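Local coordinates for DNA replication factor Cdt1 (Mus musculus, PDB 3A4C), which licenses DNA replication origins by cooperating with CDC6 and the origin recognition complex to load the MCM complex onto DNA, and also supports mitosis, at residues Ala33-Val38 with Asp79-Leu84. Residues are numbered along the deposited sequence; the frame is centred on the assembly and turned at random.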
# COMPACT_ATOMS: atom_id res chain seq x y z
N ALA A 33 4.90 13.78 2.21
CA ALA A 33 5.58 12.49 2.23
C ALA A 33 5.85 12.05 3.65
O ALA A 33 5.96 12.88 4.54
CB ALA A 33 6.90 12.56 1.44
N LEU A 34 5.94 10.74 3.85
CA LEU A 34 6.31 10.17 5.14
C LEU A 34 7.28 9.03 4.89
O LEU A 34 7.21 8.39 3.85
CB LEU A 34 5.07 9.61 5.85
CG LEU A 34 4.00 10.59 6.32
CD1 LEU A 34 2.76 9.80 6.74
CD2 LEU A 34 4.52 11.46 7.44
N THR A 35 8.18 8.76 5.83
CA THR A 35 9.07 7.62 5.68
C THR A 35 8.27 6.33 5.77
O THR A 35 7.23 6.29 6.43
CB THR A 35 10.17 7.60 6.75
OG1 THR A 35 9.59 7.36 8.03
CG2 THR A 35 10.93 8.93 6.77
N MET A 36 8.74 5.30 5.07
CA MET A 36 8.14 3.97 5.11
C MET A 36 7.96 3.46 6.52
O MET A 36 6.93 2.88 6.85
CB MET A 36 9.01 2.97 4.35
CG MET A 36 8.42 2.50 3.06
SD MET A 36 6.97 1.49 3.40
CE MET A 36 6.76 0.79 1.76
N GLU A 37 8.98 3.64 7.35
CA GLU A 37 8.88 3.24 8.75
C GLU A 37 7.67 3.88 9.43
O GLU A 37 6.89 3.20 10.09
CB GLU A 37 10.16 3.62 9.49
CG GLU A 37 10.19 3.13 10.92
CD GLU A 37 11.60 3.09 11.48
OE1 GLU A 37 11.76 2.65 12.63
OE2 GLU A 37 12.53 3.51 10.76
N VAL A 38 7.53 5.19 9.28
CA VAL A 38 6.42 5.91 9.91
C VAL A 38 5.09 5.45 9.35
O VAL A 38 4.13 5.21 10.10
CB VAL A 38 6.57 7.43 9.75
CG1 VAL A 38 5.26 8.14 10.08
CG2 VAL A 38 7.69 7.94 10.65
N ASP A 79 16.55 6.47 4.54
CA ASP A 79 15.10 6.52 4.64
C ASP A 79 14.50 6.24 3.27
O ASP A 79 15.12 6.52 2.26
CB ASP A 79 14.62 7.90 5.10
CG ASP A 79 15.12 8.25 6.48
OD1 ASP A 79 15.10 7.37 7.37
OD2 ASP A 79 15.53 9.42 6.69
N THR A 80 13.30 5.69 3.24
CA THR A 80 12.54 5.60 2.01
C THR A 80 11.25 6.38 2.18
O THR A 80 10.46 6.11 3.08
CB THR A 80 12.24 4.14 1.64
OG1 THR A 80 13.47 3.46 1.40
CG2 THR A 80 11.35 4.08 0.39
N TYR A 81 11.06 7.39 1.35
CA TYR A 81 9.89 8.24 1.49
C TYR A 81 8.73 7.74 0.65
O TYR A 81 8.91 7.39 -0.51
CB TYR A 81 10.22 9.69 1.16
CG TYR A 81 10.91 10.38 2.30
CD1 TYR A 81 10.18 10.99 3.31
CD2 TYR A 81 12.30 10.38 2.40
CE1 TYR A 81 10.81 11.61 4.38
CE2 TYR A 81 12.94 10.99 3.47
CZ TYR A 81 12.19 11.60 4.46
OH TYR A 81 12.82 12.21 5.52
N VAL A 82 7.55 7.69 1.27
CA VAL A 82 6.30 7.35 0.61
C VAL A 82 5.51 8.62 0.28
O VAL A 82 5.25 9.45 1.15
CB VAL A 82 5.43 6.46 1.50
CG1 VAL A 82 4.08 6.21 0.84
CG2 VAL A 82 6.15 5.14 1.78
N LYS A 83 5.12 8.75 -0.98
CA LYS A 83 4.40 9.92 -1.44
C LYS A 83 3.20 9.47 -2.25
O LYS A 83 3.30 8.56 -3.07
CB LYS A 83 5.34 10.79 -2.29
CG LYS A 83 4.75 12.13 -2.70
CD LYS A 83 5.84 13.20 -2.83
CE LYS A 83 6.84 12.89 -3.94
NZ LYS A 83 7.85 14.00 -4.14
N LEU A 84 2.05 10.09 -2.00
CA LEU A 84 0.85 9.80 -2.77
C LEU A 84 0.59 10.91 -3.76
O LEU A 84 0.76 12.09 -3.44
CB LEU A 84 -0.36 9.65 -1.85
CG LEU A 84 -0.39 8.43 -0.92
CD1 LEU A 84 -1.70 8.39 -0.15
CD2 LEU A 84 -0.22 7.17 -1.73
O HOH W 1 12.01 4.37 6.00
O HOH W 2 13.48 5.62 8.48
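Leu-34 and Val-82 form the hydrogen-bonded antiparallel pair that fastens the short strand 33-35 to strand 79-84, the middle strand of the three-stranded sheet in the C-terminal winged helix domain of Cdt1. Val-82 N reaches Leu-34 O at 2.7 Å and nearly straight (170°), while Leu-34 N returns a longer bond to Val-82 O. The ladder then runs into the start of helix 36-45, where Met-36 N donates to Thr-80 O at 2.8 Å, almost in line with the carbonyl.

The buried face is tightly packed. Met-36 CG lies 3.7 Å from Val-82 CG2, and Leu-34 and Val-82 both rest on Phe-26 of helix 3-27 and Val-39, joining the sheet to the helical core.

Away from this core the contact is more open. Here Thr-35 CG2 sits over a face of the Tyr-81 ring, a CH-pi contact 4.0 Å from the centroid, and Ala-33 CB approaches the same ring obliquely. Toward the helix start, a water donates to both Asp-79 OD1 and Glu-37 OE2, linking two carboxylates whose like charges it probably screens only in part. Thr-35 is the N-cap: its OG1, between backbone N and carbonyl carbon (chi1 67°), accepts from Val-38 N at 3.2 Å.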